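Local coordinates for protein Glucose/sorbosone dehydrogenases (Escherichia coli K12, PDB 2G8S) that belongs to the glucose/sorbosone dehydrogenase family, has a beta-propeller fold and carries a bound calcium ion, at residues 25-33 with 40-48; 261-269 with 304-313. One frame throughout, in Å; residues are numbered along the deposited sequence.

Interaction 1 of 2, residues 25-33 with 40-48; sequences FLPDNHGML and ELRHWQAGK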
loop_
_atom_site.group_PDB
_atom_site.type_symbol
_atom_site.label_atom_id
_atom_site.label_comp_id
_atom_site.label_asym_id
_atom_site.label_seq_id
_atom_site.Cartn_x
_atom_site.Cartn_y
_atom_site.Cartn_z
ATOM N N PHE A 25 -5.109 7.787 10.896
ATOM C CA PHE A 25 -5.698 8.868 11.676
ATOM C C PHE A 25 -6.533 8.305 12.802
ATOM O O PHE A 25 -7.386 7.446 12.572
ATOM C CB PHE A 25 -6.600 9.746 10.802
ATOM C CG PHE A 25 -5.903 10.357 9.630
ATOM C CD1 PHE A 25 -5.024 11.425 9.799
ATOM C CD2 PHE A 25 -6.138 9.874 8.347
ATOM C CE1 PHE A 25 -4.375 12.001 8.695
ATOM C CE2 PHE A 25 -5.495 10.441 7.243
ATOM C CZ PHE A 25 -4.608 11.499 7.424
ATOM N N LEU A 26 -6.291 8.789 14.017
ATOM C CA LEU A 26 -7.118 8.408 15.155
ATOM C C LEU A 26 -8.335 9.321 15.219
ATOM O O LEU A 26 -8.229 10.506 14.912
ATOM C CB LEU A 26 -6.319 8.497 16.455
ATOM C CG LEU A 26 -5.138 7.530 16.546
ATOM C CD1 LEU A 26 -4.301 7.853 17.781
ATOM C CD2 LEU A 26 -5.630 6.083 16.554
ATOM N N PRO A 27 -9.495 8.772 15.622
ATOM C CA PRO A 27 -10.709 9.595 15.666
ATOM C C PRO A 27 -10.665 10.674 16.745
ATOM O O PRO A 27 -9.776 10.670 17.608
ATOM C CB PRO A 27 -11.815 8.580 15.981
ATOM C CG PRO A 27 -11.126 7.438 16.634
ATOM C CD PRO A 27 -9.746 7.380 16.040
ATOM N N ASP A 28 -11.627 11.601 16.660
ATOM C CA ASP A 28 -11.819 12.639 17.672
ATOM C C ASP A 28 -10.553 13.457 17.952
ATOM O O ASP A 28 -10.244 13.783 19.106
ATOM C CB ASP A 28 -12.392 12.029 18.962
ATOM C CG ASP A 28 -13.685 11.262 18.724
ATOM O OD1 ASP A 28 -14.520 11.720 17.910
ATOM O OD2 ASP A 28 -13.869 10.194 19.351
ATOM N N ASN A 29 -9.828 13.781 16.877
ATOM C CA ASN A 29 -8.670 14.671 16.931
ATOM C C ASN A 29 -7.544 14.185 17.863
ATOM O O ASN A 29 -6.829 14.983 18.476
ATOM C CB ASN A 29 -9.132 16.090 17.298
ATOM C CG ASN A 29 -8.382 17.169 16.550
ATOM O OD1 ASN A 29 -8.355 18.315 16.987
ATOM N ND2 ASN A 29 -7.781 16.818 15.414
ATOM N N HIS A 30 -7.382 12.864 17.949
ATOM C CA HIS A 30 -6.345 12.263 18.781
ATOM C C HIS A 30 -5.020 12.058 18.034
ATOM O O HIS A 30 -4.137 11.331 18.502
ATOM C CB HIS A 30 -6.845 10.935 19.362
ATOM C CG HIS A 30 -7.849 11.095 20.462
ATOM N ND1 HIS A 30 -9.174 11.391 20.225
ATOM C CD2 HIS A 30 -7.723 10.988 21.806
ATOM C CE1 HIS A 30 -9.821 11.468 21.375
ATOM N NE2 HIS A 30 -8.963 11.224 22.351
ATOM N N GLY A 31 -4.874 12.699 16.880
ATOM C CA GLY A 31 -3.618 12.617 16.135
ATOM C C GLY A 31 -3.582 11.384 15.260
ATOM O O GLY A 31 -4.606 10.993 14.687
HETATM N N MSE A 32 -2.403 10.772 15.150
HETATM C CA MSE A 32 -2.218 9.636 14.249
HETATM C C MSE A 32 -1.146 8.661 14.708
HETATM O O MSE A 32 -0.277 9.016 15.495
HETATM C CB MSE A 32 -1.841 10.133 12.864
HETATM C CG MSE A 32 -0.528 10.866 12.839
HETATM SE SE MSE A 32 -0.129 11.422 11.137
HETATM C CE MSE A 32 -1.441 12.903 10.951
ATOM N N LEU A 33 -1.236 7.434 14.210
ATOM C CA LEU A 33 -0.186 6.445 14.389
ATOM C C LEU A 33 0.659 6.449 13.121
ATOM O O LEU A 33 0.140 6.666 12.017
ATOM C CB LEU A 33 -0.787 5.060 14.607
ATOM C CG LEU A 33 -1.701 4.841 15.821
ATOM C CD1 LEU A 33 -2.242 3.425 15.805
ATOM C CD2 LEU A 33 -0.992 5.130 17.139
ATOM N N GLU A 40 9.232 0.261 14.566
ATOM C CA GLU A 40 8.562 1.046 15.604
ATOM C C GLU A 40 7.221 1.593 15.140
ATOM O O GLU A 40 7.111 2.097 14.013
ATOM C CB GLU A 40 9.430 2.226 16.016
ATOM C CG GLU A 40 10.701 1.808 16.741
ATOM C CD GLU A 40 11.636 2.961 17.030
ATOM O OE1 GLU A 40 11.367 4.111 16.611
ATOM O OE2 GLU A 40 12.669 2.708 17.676
ATOM N N LEU A 41 6.226 1.490 16.021
ATOM C CA LEU A 41 4.927 2.156 15.858
ATOM C C LEU A 41 4.883 3.320 16.841
ATOM O O LEU A 41 5.125 3.139 18.029
ATOM C CB LEU A 41 3.777 1.180 16.128
ATOM C CG LEU A 41 2.331 1.689 15.967
ATOM C CD1 LEU A 41 2.013 2.057 14.514
ATOM C CD2 LEU A 41 1.326 0.669 16.470
ATOM N N ARG A 42 4.601 4.519 16.346
ATOM C CA ARG A 42 4.610 5.696 17.212
ATOM C C ARG A 42 3.341 6.506 17.021
ATOM O O ARG A 42 2.662 6.377 16.008
ATOM C CB ARG A 42 5.859 6.555 16.975
ATOM C CG ARG A 42 7.150 5.918 17.524
ATOM C CD ARG A 42 8.344 6.785 17.215
ATOM N NE ARG A 42 9.640 6.191 17.568
ATOM C CZ ARG A 42 10.473 6.684 18.484
ATOM N NH1 ARG A 42 10.151 7.776 19.179
ATOM N NH2 ARG A 42 11.639 6.089 18.698
ATOM N N HIS A 43 3.009 7.300 18.029
ATOM C CA HIS A 43 1.857 8.194 17.989
ATOM C C HIS A 43 2.345 9.628 17.840
ATOM O O HIS A 43 3.274 10.049 18.548
ATOM C CB HIS A 43 1.059 8.035 19.290
ATOM C CG HIS A 43 -0.002 9.075 19.496
ATOM N ND1 HIS A 43 0.000 9.937 20.572
ATOM C CD2 HIS A 43 -1.107 9.377 18.773
ATOM C CE1 HIS A 43 -1.060 10.726 20.505
ATOM N NE2 HIS A 43 -1.746 10.411 19.420
ATOM N N TRP A 44 1.748 10.365 16.904
ATOM C CA TRP A 44 2.003 11.796 16.770
ATOM C C TRP A 44 0.722 12.573 17.041
ATOM O O TRP A 44 -0.350 12.176 16.591
ATOM C CB TRP A 44 2.531 12.142 15.370
ATOM C CG TRP A 44 2.863 13.601 15.256
ATOM C CD1 TRP A 44 4.062 14.186 15.539
ATOM C CD2 TRP A 44 1.973 14.663 14.874
ATOM N NE1 TRP A 44 3.979 15.550 15.356
ATOM C CE2 TRP A 44 2.711 15.867 14.949
ATOM C CE3 TRP A 44 0.630 14.714 14.473
ATOM C CZ2 TRP A 44 2.153 17.109 14.634
ATOM C CZ3 TRP A 44 0.072 15.955 14.169
ATOM C CH2 TRP A 44 0.838 17.134 14.253
ATOM N N GLN A 45 0.842 13.684 17.763
ATOM C CA GLN A 45 -0.300 14.568 17.995
ATOM C C GLN A 45 0.154 16.014 18.129
ATOM O O GLN A 45 1.171 16.296 18.764
ATOM C CB GLN A 45 -1.083 14.147 19.239
ATOM C CG GLN A 45 -2.386 14.924 19.429
ATOM C CD GLN A 45 -3.250 14.355 20.537
ATOM O OE1 GLN A 45 -3.357 13.140 20.696
ATOM N NE2 GLN A 45 -3.887 15.236 21.305
ATOM N N ALA A 46 -0.618 16.923 17.535
ATOM C CA ALA A 46 -0.308 18.351 17.570
ATOM C C ALA A 46 -0.099 18.820 19.012
ATOM O O ALA A 46 -0.925 18.540 19.880
ATOM C CB ALA A 46 -1.426 19.147 16.912
ATOM N N GLY A 47 1.019 19.496 19.264
ATOM C CA GLY A 47 1.308 20.014 20.598
ATOM C C GLY A 47 2.008 19.031 21.515
ATOM O O GLY A 47 2.559 19.434 22.549
ATOM N N LYS A 48 1.974 17.749 21.155
ATOM C CA LYS A 48 2.629 16.692 21.936
ATOM C C LYS A 48 3.870 16.135 21.248
ATOM O O LYS A 48 4.777 15.627 21.914
ATOM C CB LYS A 48 1.658 15.550 22.224
ATOM C CG LYS A 48 0.430 15.988 22.999
ATOM C CD LYS A 48 -0.405 14.815 23.432
ATOM C CE LYS A 48 -1.674 15.282 24.123
ATOM N NZ LYS A 48 -2.638 14.159 24.291
#

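Interaction 2 of 2, residues 261-269 with 304-313; sequences EQPVFYWKD and MSVNGDKVTE. With EDO (1,2-ethanediol), chain N; EDO (1,2-ethanediol), chain G.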
loop_
_atom_site.group_PDB
_atom_site.type_symbol
_atom_site.label_atom_id
_atom_site.label_comp_id
_atom_site.label_asym_id
_atom_site.label_seq_id
_atom_site.Cartn_x
_atom_site.Cartn_y
_atom_site.Cartn_z
ATOM N N GLU A 261 -5.680 -8.720 -17.934
ATOM C CA GLU A 261 -6.349 -7.433 -17.830
ATOM C C GLU A 261 -5.342 -6.296 -17.877
ATOM O O GLU A 261 -4.293 -6.342 -17.212
ATOM C CB GLU A 261 -7.089 -7.358 -16.494
ATOM C CG GLU A 261 -8.279 -8.284 -16.403
ATOM C CD GLU A 261 -9.384 -7.829 -17.336
ATOM O OE1 GLU A 261 -9.972 -6.753 -17.102
ATOM O OE2 GLU A 261 -9.648 -8.535 -18.316
ATOM N N GLN A 262 -5.691 -5.258 -18.635
ATOM C CA GLN A 262 -4.865 -4.057 -18.748
ATOM C C GLN A 262 -5.033 -3.119 -17.550
ATOM O O GLN A 262 -6.101 -3.082 -16.911
ATOM C CB GLN A 262 -5.199 -3.307 -20.042
ATOM C CG GLN A 262 -4.601 -3.943 -21.291
ATOM C CD GLN A 262 -3.087 -3.877 -21.290
ATOM O OE1 GLN A 262 -2.507 -2.796 -21.244
ATOM N NE2 GLN A 262 -2.441 -5.035 -21.310
ATOM N N PRO A 263 -3.979 -2.338 -17.246
ATOM C CA PRO A 263 -4.119 -1.280 -16.243
ATOM C C PRO A 263 -4.941 -0.127 -16.815
ATOM O O PRO A 263 -5.098 -0.023 -18.034
ATOM C CB PRO A 263 -2.675 -0.825 -16.027
ATOM C CG PRO A 263 -2.021 -1.068 -17.374
ATOM C CD PRO A 263 -2.627 -2.370 -17.841
ATOM N N VAL A 264 -5.478 0.720 -15.944
ATOM C CA VAL A 264 -6.156 1.913 -16.411
ATOM C C VAL A 264 -5.180 3.063 -16.651
ATOM O O VAL A 264 -5.537 4.059 -17.268
ATOM C CB VAL A 264 -7.314 2.348 -15.480
ATOM C CG1 VAL A 264 -8.364 1.241 -15.401
ATOM C CG2 VAL A 264 -6.807 2.724 -14.084
ATOM N N PHE A 265 -3.953 2.922 -16.152
ATOM C CA PHE A 265 -2.882 3.874 -16.429
ATOM C C PHE A 265 -1.552 3.163 -16.291
ATOM O O PHE A 265 -1.392 2.288 -15.441
ATOM C CB PHE A 265 -2.941 5.056 -15.445
ATOM C CG PHE A 265 -2.252 6.294 -15.942
ATOM C CD1 PHE A 265 -2.957 7.232 -16.689
ATOM C CD2 PHE A 265 -0.896 6.513 -15.692
ATOM C CE1 PHE A 265 -2.326 8.376 -17.175
ATOM C CE2 PHE A 265 -0.253 7.658 -16.179
ATOM C CZ PHE A 265 -0.968 8.589 -16.918
ATOM N N TYR A 266 -0.598 3.525 -17.137
ATOM C CA TYR A 266 0.763 3.039 -16.963
ATOM C C TYR A 266 1.759 4.138 -17.294
ATOM O O TYR A 266 1.434 5.098 -18.015
ATOM C CB TYR A 266 1.042 1.767 -17.786
ATOM C CG TYR A 266 0.784 1.943 -19.267
ATOM C CD1 TYR A 266 1.792 2.389 -20.129
ATOM C CD2 TYR A 266 -0.485 1.684 -19.800
ATOM C CE1 TYR A 266 1.535 2.567 -21.492
ATOM C CE2 TYR A 266 -0.749 1.857 -21.145
ATOM C CZ TYR A 266 0.260 2.297 -21.984
ATOM O OH TYR A 266 -0.026 2.468 -23.315
ATOM N N TRP A 267 2.958 4.006 -16.733
ATOM C CA TRP A 267 4.055 4.918 -17.025
ATOM C C TRP A 267 5.208 4.113 -17.594
ATOM O O TRP A 267 5.751 3.241 -16.907
ATOM C CB TRP A 267 4.566 5.596 -15.751
ATOM C CG TRP A 267 3.631 6.543 -15.049
ATOM C CD1 TRP A 267 3.633 7.912 -15.137
ATOM C CD2 TRP A 267 2.619 6.208 -14.089
ATOM N NE1 TRP A 267 2.668 8.445 -14.314
ATOM C CE2 TRP A 267 2.034 7.422 -13.653
ATOM C CE3 TRP A 267 2.152 4.999 -13.549
ATOM C CZ2 TRP A 267 0.993 7.458 -12.715
ATOM C CZ3 TRP A 267 1.109 5.037 -12.611
ATOM C CH2 TRP A 267 0.551 6.259 -12.204
ATOM N N LYS A 268 5.598 4.391 -18.832
ATOM C CA LYS A 268 6.816 3.782 -19.361
ATOM C C LYS A 268 8.094 4.313 -18.715
ATOM O O LYS A 268 9.134 3.653 -18.751
ATOM C CB LYS A 268 6.869 3.910 -20.880
ATOM C CG LYS A 268 5.933 2.948 -21.594
ATOM C CD LYS A 268 6.223 3.002 -23.065
ATOM C CE LYS A 268 5.325 2.095 -23.858
ATOM N NZ LYS A 268 5.876 2.077 -25.254
ATOM N N ASP A 269 8.018 5.505 -18.138
ATOM C CA ASP A 269 9.071 6.036 -17.277
ATOM C C ASP A 269 8.544 5.996 -15.851
ATOM O O ASP A 269 7.717 6.827 -15.460
ATOM C CB ASP A 269 9.404 7.475 -17.674
ATOM C CG ASP A 269 10.216 7.552 -18.949
ATOM O OD1 ASP A 269 11.258 6.866 -19.029
ATOM O OD2 ASP A 269 9.827 8.305 -19.865
HETATM N N MSE A 304 -3.611 13.580 -10.194
HETATM C CA MSE A 304 -4.350 13.023 -11.319
HETATM C C MSE A 304 -5.823 13.352 -11.244
HETATM O O MSE A 304 -6.383 13.487 -10.156
HETATM C CB MSE A 304 -4.156 11.511 -11.384
HETATM C CG MSE A 304 -2.700 11.096 -11.290
HETATM SE SE MSE A 304 -2.423 9.266 -11.632
HETATM C CE MSE A 304 -2.504 9.360 -13.606
ATOM N N SER A 305 -6.436 13.503 -12.420
ATOM C CA SER A 305 -7.876 13.737 -12.529
ATOM C C SER A 305 -8.561 12.381 -12.656
ATOM O O SER A 305 -8.193 11.578 -13.524
ATOM C CB SER A 305 -8.184 14.573 -13.776
ATOM O OG SER A 305 -7.806 15.922 -13.592
ATOM N N VAL A 306 -9.533 12.118 -11.784
ATOM C CA VAL A 306 -10.265 10.858 -11.816
ATOM C C VAL A 306 -11.581 11.083 -12.558
ATOM O O VAL A 306 -12.320 12.018 -12.242
ATOM C CB VAL A 306 -10.570 10.334 -10.392
ATOM C CG1 VAL A 306 -11.346 9.002 -10.448
ATOM C CG2 VAL A 306 -9.279 10.151 -9.613
ATOM N N ASN A 307 -11.853 10.223 -13.537
ATOM C CA ASN A 307 -12.989 10.385 -14.440
ATOM C C ASN A 307 -13.658 9.020 -14.601
ATOM O O ASN A 307 -13.370 8.287 -15.550
ATOM C CB ASN A 307 -12.478 10.933 -15.785
ATOM C CG ASN A 307 -13.577 11.105 -16.829
ATOM O OD1 ASN A 307 -14.750 11.301 -16.503
ATOM N ND2 ASN A 307 -13.184 11.054 -18.104
ATOM N N GLY A 308 -14.523 8.658 -13.656
ATOM C CA GLY A 308 -15.077 7.298 -13.624
ATOM C C GLY A 308 -13.948 6.298 -13.443
ATOM O O GLY A 308 -13.178 6.388 -12.473
ATOM N N ASP A 309 -13.827 5.370 -14.384
ATOM C CA ASP A 309 -12.773 4.354 -14.333
ATOM C C ASP A 309 -11.531 4.795 -15.100
ATOM O O ASP A 309 -10.589 4.009 -15.272
ATOM C CB ASP A 309 -13.270 3.010 -14.894
ATOM C CG ASP A 309 -14.233 2.294 -13.968
ATOM O OD1 ASP A 309 -14.391 2.713 -12.802
ATOM O OD2 ASP A 309 -14.833 1.293 -14.423
ATOM N N LYS A 310 -11.536 6.044 -15.566
ATOM C CA LYS A 310 -10.382 6.629 -16.258
ATOM C C LYS A 310 -9.630 7.599 -15.361
ATOM O O LYS A 310 -10.182 8.140 -14.400
ATOM C CB LYS A 310 -10.816 7.338 -17.541
ATOM C CG LYS A 310 -11.485 6.403 -18.545
ATOM C CD LYS A 310 -11.668 7.066 -19.883
ATOM C CE LYS A 310 -12.793 8.072 -19.855
ATOM N NZ LYS A 310 -13.132 8.558 -21.232
ATOM N N VAL A 311 -8.361 7.816 -15.696
ATOM C CA VAL A 311 -7.512 8.716 -14.942
ATOM C C VAL A 311 -6.479 9.358 -15.876
ATOM O O VAL A 311 -5.984 8.706 -16.813
ATOM C CB VAL A 311 -6.896 7.971 -13.716
ATOM C CG1 VAL A 311 -5.935 6.874 -14.149
ATOM C CG2 VAL A 311 -6.274 8.913 -12.740
ATOM N N THR A 312 -6.219 10.649 -15.671
ATOM C CA THR A 312 -5.204 11.373 -16.451
ATOM C C THR A 312 -4.287 12.137 -15.504
ATOM O O THR A 312 -4.688 12.466 -14.384
ATOM C CB THR A 312 -5.826 12.345 -17.481
ATOM O OG1 THR A 312 -6.667 13.290 -16.821
ATOM C CG2 THR A 312 -6.633 11.588 -18.532
ATOM N N GLU A 313 -3.066 12.428 -15.947
ATOM C CA GLU A 313 -2.091 13.097 -15.084
ATOM C C GLU A 313 -2.165 14.619 -15.255
ATOM O O GLU A 313 -1.948 15.130 -16.355
ATOM C CB GLU A 313 -0.670 12.573 -15.352
ATOM C CG GLU A 313 0.368 13.194 -14.430
ATOM C CD GLU A 313 1.710 12.472 -14.401
ATOM O OE1 GLU A 313 1.741 11.220 -14.499
ATOM O OE2 GLU A 313 2.740 13.159 -14.220
HETATM C C1 EDO N . 10.675 1.321 -20.610
HETATM O O1 EDO N . 10.793 2.509 -21.406
HETATM C C2 EDO N . 9.208 0.926 -20.486
HETATM O O2 EDO N . 8.792 0.228 -21.668
HETATM C C1 EDO G . -15.697 11.711 -9.567
HETATM O O1 EDO G . -17.105 11.561 -9.770
HETATM C C2 EDO G . -14.926 11.252 -10.791
HETATM O O2 EDO G . -15.299 9.915 -11.131
HETATM O O HOH W 1 -7.564 5.812 -17.837
#

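Interaction 1 of 2, residues 25-33 with 40-48
His43 holds its CG anti to the backbone N (chi1 169°), which brings the imidazole over to the other segment, to the backbone carbonyl of His30. Its NE2 donates to His30 O at 2.7 Å. The bond is nearly straight (170° at the hydrogen), and the oxygen lies in the ring plane, at the edge. The bond therefore fixes the rotation of the ring and implies that the hydrogen sits on NE2. Leu26, with CG anti to its carbonyl carbon, sends CD1 to within 3.7 Å of His43 CD2. His43 also touches Leu109 from a loop. The two segments belong to the beta hairpin of strands 32-36 and 40-45, the middle pair of a four-stranded antiparallel sheet, one blade of the propeller. Met32 and Trp44 form a hydrogen-bonded pair. Met32 N donates to Trp44 O at 2.9 Å, and Trp44 N donates back to Met32 O at 2.8 Å. Both side chains lie on one face of the sheet, where CG of selenomethionine Met32 rests 4.2 Å from Trp44 CB. The Trp44 side chain also touches Leu13 and Gln14 of strand 8-17. Leu33 and His43 form the adjacent non-hydrogen-bonded pair, with side chains on the other face. There Leu33 CD2 comes 4.2 Å from His43 CB, and Leu33 CB lies 4.1 Å from Leu41 CD1. Leu105 of strand 96-105 packs against both Leu26 and Leu33. At Gly31 the two backbones come close, and its CA makes a CA-H...O contact of 3.3 Å with Trp44 O.

Interaction 2 of 2, residues 261-269 with 304-313
Two neighbouring blades of the beta propeller meet here through their outermost strands, 265-267 and 310-317. Segments 265-267 and 310-313 run in roughly the same direction, 32° apart, with axes 8.5 Å apart at closest approach, and side chains fill the gap between them. Phe265 is the centre of the contact. Its CG stands anti to the backbone N (chi1 -158°), which carries the ring across to the hairpin of strands 300-307 and 310-317. Selenomethionine Met304 comes from the opposite direction and bends at its end to set CE over the middle of one ring face, 3.5 Å from the Phe265 centroid. This is a CH-pi contact almost on the ring normal. The selenium of Met304 lies farther off above that ring and meets the edge of the Trp267 indole, SE to CZ2 4.0 Å, a Met-aromatic contact. Val311 CG1 packs at 3.7 Å from Phe265 CB. Val264, which with Phe265 forms a classic beta bulge opposite Ile224, points CG1 at Asp309 O. Water 1 bridges the backbones: it donates to Val264 O at 2.7 Å and accepts from Val311 N at 3.0 Å. At the other end Trp267 NE1 donates to Glu313 OE1 at 2.9 Å, a near-straight bond (163°) that meets the oxygen nearly along its C-O axis. The other oxygen, Glu313 OE2, forms a salt bridge with Arg316. The carboxylate is thus held at both oxygens, one by the indole N-H and one by a cation, which probably favours its ionised form and limits its rotation.

In the fold
Following the chain from the N terminus, interaction 1 comes first. It closes a short loop of six residues between its segments and stays within one blade. Interaction 2 opens much later and closes a loop of 34 residues. That loop holds strands 273-279 and 290-295, the first two of the blade that ends with 310-317. The contact therefore ties the last strand of one blade, 265-267, to the last hairpin of the next. The two interactions are in series and neither nest nor cross. Their centres lie 33 Å apart, and their nearest atoms about 17 Å. Interaction 1 pairs the two middle strands of blade 20-50.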